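Local coordinates for glutamyl endopeptidase (Staphylococcus epidermidis, PDB 6PYM), which cleaves peptide bonds as a secreted serine endopeptidase, preferentially on the carbonyl side of glutamate and also after aspartate, at residues N6-I11 with G136-A141. The protein carries 1 engineered substitution. Sequence-based numbering, arbitrary orientation.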
# COMPACT_ATOMS: atom_id res chain seq x y z
N ASN A 6 -5.26 -11.10 -15.69
CA ASN A 6 -4.97 -9.67 -15.74
C ASN A 6 -6.32 -8.95 -15.79
O ASN A 6 -6.81 -8.59 -16.86
CB ASN A 6 -4.09 -9.33 -16.92
CG ASN A 6 -3.75 -7.86 -17.00
OD1 ASN A 6 -3.95 -7.12 -16.03
ND2 ASN A 6 -3.23 -7.43 -18.14
N ASN A 7 -6.91 -8.78 -14.62
CA ASN A 7 -8.25 -8.23 -14.43
C ASN A 7 -8.07 -6.97 -13.59
O ASN A 7 -8.07 -7.02 -12.36
CB ASN A 7 -9.12 -9.28 -13.74
CG ASN A 7 -10.54 -8.83 -13.54
OD1 ASN A 7 -10.94 -7.76 -14.00
ND2 ASN A 7 -11.33 -9.64 -12.85
N ARG A 8 -7.90 -5.84 -14.26
CA ARG A 8 -7.54 -4.58 -13.62
C ARG A 8 -8.44 -3.47 -14.12
O ARG A 8 -8.64 -3.31 -15.33
CB ARG A 8 -6.08 -4.23 -13.89
CG ARG A 8 -5.10 -5.29 -13.43
CD ARG A 8 -3.66 -4.78 -13.46
NE ARG A 8 -3.19 -4.60 -14.83
CZ ARG A 8 -2.27 -3.71 -15.21
NH1 ARG A 8 -1.73 -2.88 -14.34
NH2 ARG A 8 -1.91 -3.65 -16.48
N HIS A 9 -8.98 -2.68 -13.20
CA HIS A 9 -9.94 -1.65 -13.53
C HIS A 9 -9.59 -0.37 -12.78
O HIS A 9 -9.16 -0.42 -11.62
CB HIS A 9 -11.36 -2.10 -13.18
CG HIS A 9 -11.87 -3.18 -14.07
ND1 HIS A 9 -11.74 -4.52 -13.77
CD2 HIS A 9 -12.45 -3.13 -15.29
CE1 HIS A 9 -12.25 -5.24 -14.75
NE2 HIS A 9 -12.69 -4.42 -15.69
N GLN A 10 -9.80 0.76 -13.44
CA GLN A 10 -9.47 2.04 -12.85
C GLN A 10 -10.51 2.43 -11.81
O GLN A 10 -11.71 2.15 -11.97
CB GLN A 10 -9.39 3.11 -13.93
CG GLN A 10 -8.90 4.45 -13.40
CD GLN A 10 -8.62 5.46 -14.49
OE1 GLN A 10 -8.84 5.21 -15.68
NE2 GLN A 10 -8.10 6.62 -14.08
N ILE A 11 -10.05 3.06 -10.73
CA ILE A 11 -10.91 3.62 -9.70
C ILE A 11 -11.02 5.12 -9.95
O ILE A 11 -10.01 5.82 -10.08
CB ILE A 11 -10.34 3.36 -8.29
CG1 ILE A 11 -10.12 1.86 -8.05
CG2 ILE A 11 -11.23 3.99 -7.22
CD1 ILE A 11 -11.33 1.01 -8.27
N GLY A 136 2.58 1.46 -12.97
CA GLY A 136 3.31 2.36 -13.85
C GLY A 136 3.05 2.21 -15.33
O GLY A 136 3.53 3.04 -16.11
N ASP A 137 2.31 1.19 -15.76
CA ASP A 137 1.92 1.12 -17.16
C ASP A 137 0.72 2.00 -17.47
O ASP A 137 0.45 2.26 -18.65
CB ASP A 137 1.67 -0.32 -17.60
CG ASP A 137 0.50 -0.98 -16.88
OD1 ASP A 137 0.34 -0.79 -15.66
OD2 ASP A 137 -0.25 -1.72 -17.54
N LYS A 138 0.04 2.49 -16.46
CA LYS A 138 -1.11 3.36 -16.61
C LYS A 138 -0.68 4.81 -16.44
O LYS A 138 0.45 5.10 -16.04
CB LYS A 138 -2.18 2.97 -15.59
CG LYS A 138 -2.54 1.48 -15.63
CD LYS A 138 -3.07 1.03 -16.98
CE LYS A 138 -3.72 -0.33 -16.85
NZ LYS A 138 -4.21 -0.87 -18.14
N PRO A 139 -1.56 5.77 -16.75
CA PRO A 139 -1.17 7.17 -16.60
C PRO A 139 -0.79 7.48 -15.16
O PRO A 139 -1.34 6.90 -14.21
CB PRO A 139 -2.41 7.95 -17.04
CG PRO A 139 -3.12 7.01 -17.97
CD PRO A 139 -2.90 5.65 -17.37
N LEU A 140 0.18 8.38 -15.01
CA LEU A 140 0.76 8.65 -13.70
C LEU A 140 -0.32 9.01 -12.68
O LEU A 140 -1.24 9.79 -12.98
CB LEU A 140 1.79 9.77 -13.80
CG LEU A 140 2.62 10.05 -12.55
CD1 LEU A 140 3.53 8.88 -12.22
CD2 LEU A 140 3.43 11.33 -12.71
N ALA A 141 -0.22 8.41 -11.50
CA ALA A 141 -1.09 8.72 -10.37
C ALA A 141 -2.54 8.30 -10.58
O ALA A 141 -3.43 8.84 -9.91
CB ALA A 141 -0.98 10.18 -9.93
O HOH W 1 -6.34 -3.00 -17.29
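The guanidinium group of Arg8 carries the carboxylate of Asp137 at its edge and CE of Lys138 over one face. This is a bidentate, end-on salt bridge on the surface of a chymotrypsin-like double-barrel protease of the S1B family. It ties strand 8-11, near the N-terminus, to the loop between strands 128-133 and 143-154. Arg8 NH2 donates to Asp137 OD2 at 2.8 Å, and NH1 donates to OD1 at 3.2 Å. Both bonds are nearly straight. The two planes lie only 11° apart. OD1 is met on its syn lone pair, OD2 on the syn side but 15° out of the carboxylate plane. The Arg8 chain bends at chi3 (-70°), and its guanidinium end meets the carboxylate edge-on. Arg8 NE donates to Asn6 OD1 at 2.9 Å, on a lone pair in the carbonyl plane, with the oxygen tilted out of the guanidinium plane. Three bonds from three nitrogens thus fix the rotation of the group. Lys138 CE lies 3.8 Å from Arg8 NH2. Lys138 NZ is 4.0 Å from the same nitrogen, a like-charge approach that the carboxylate of Asp137 would partly offset. Lys138 also makes a cation-pi contact with Trp144. Strand 8-11 pairs antiparallel with strand 143-154, and the loop leads into that same strand. One water completes the link: it donates to Arg8 O at 3.0 Å and accepts from Lys138 NZ at 3.1 Å.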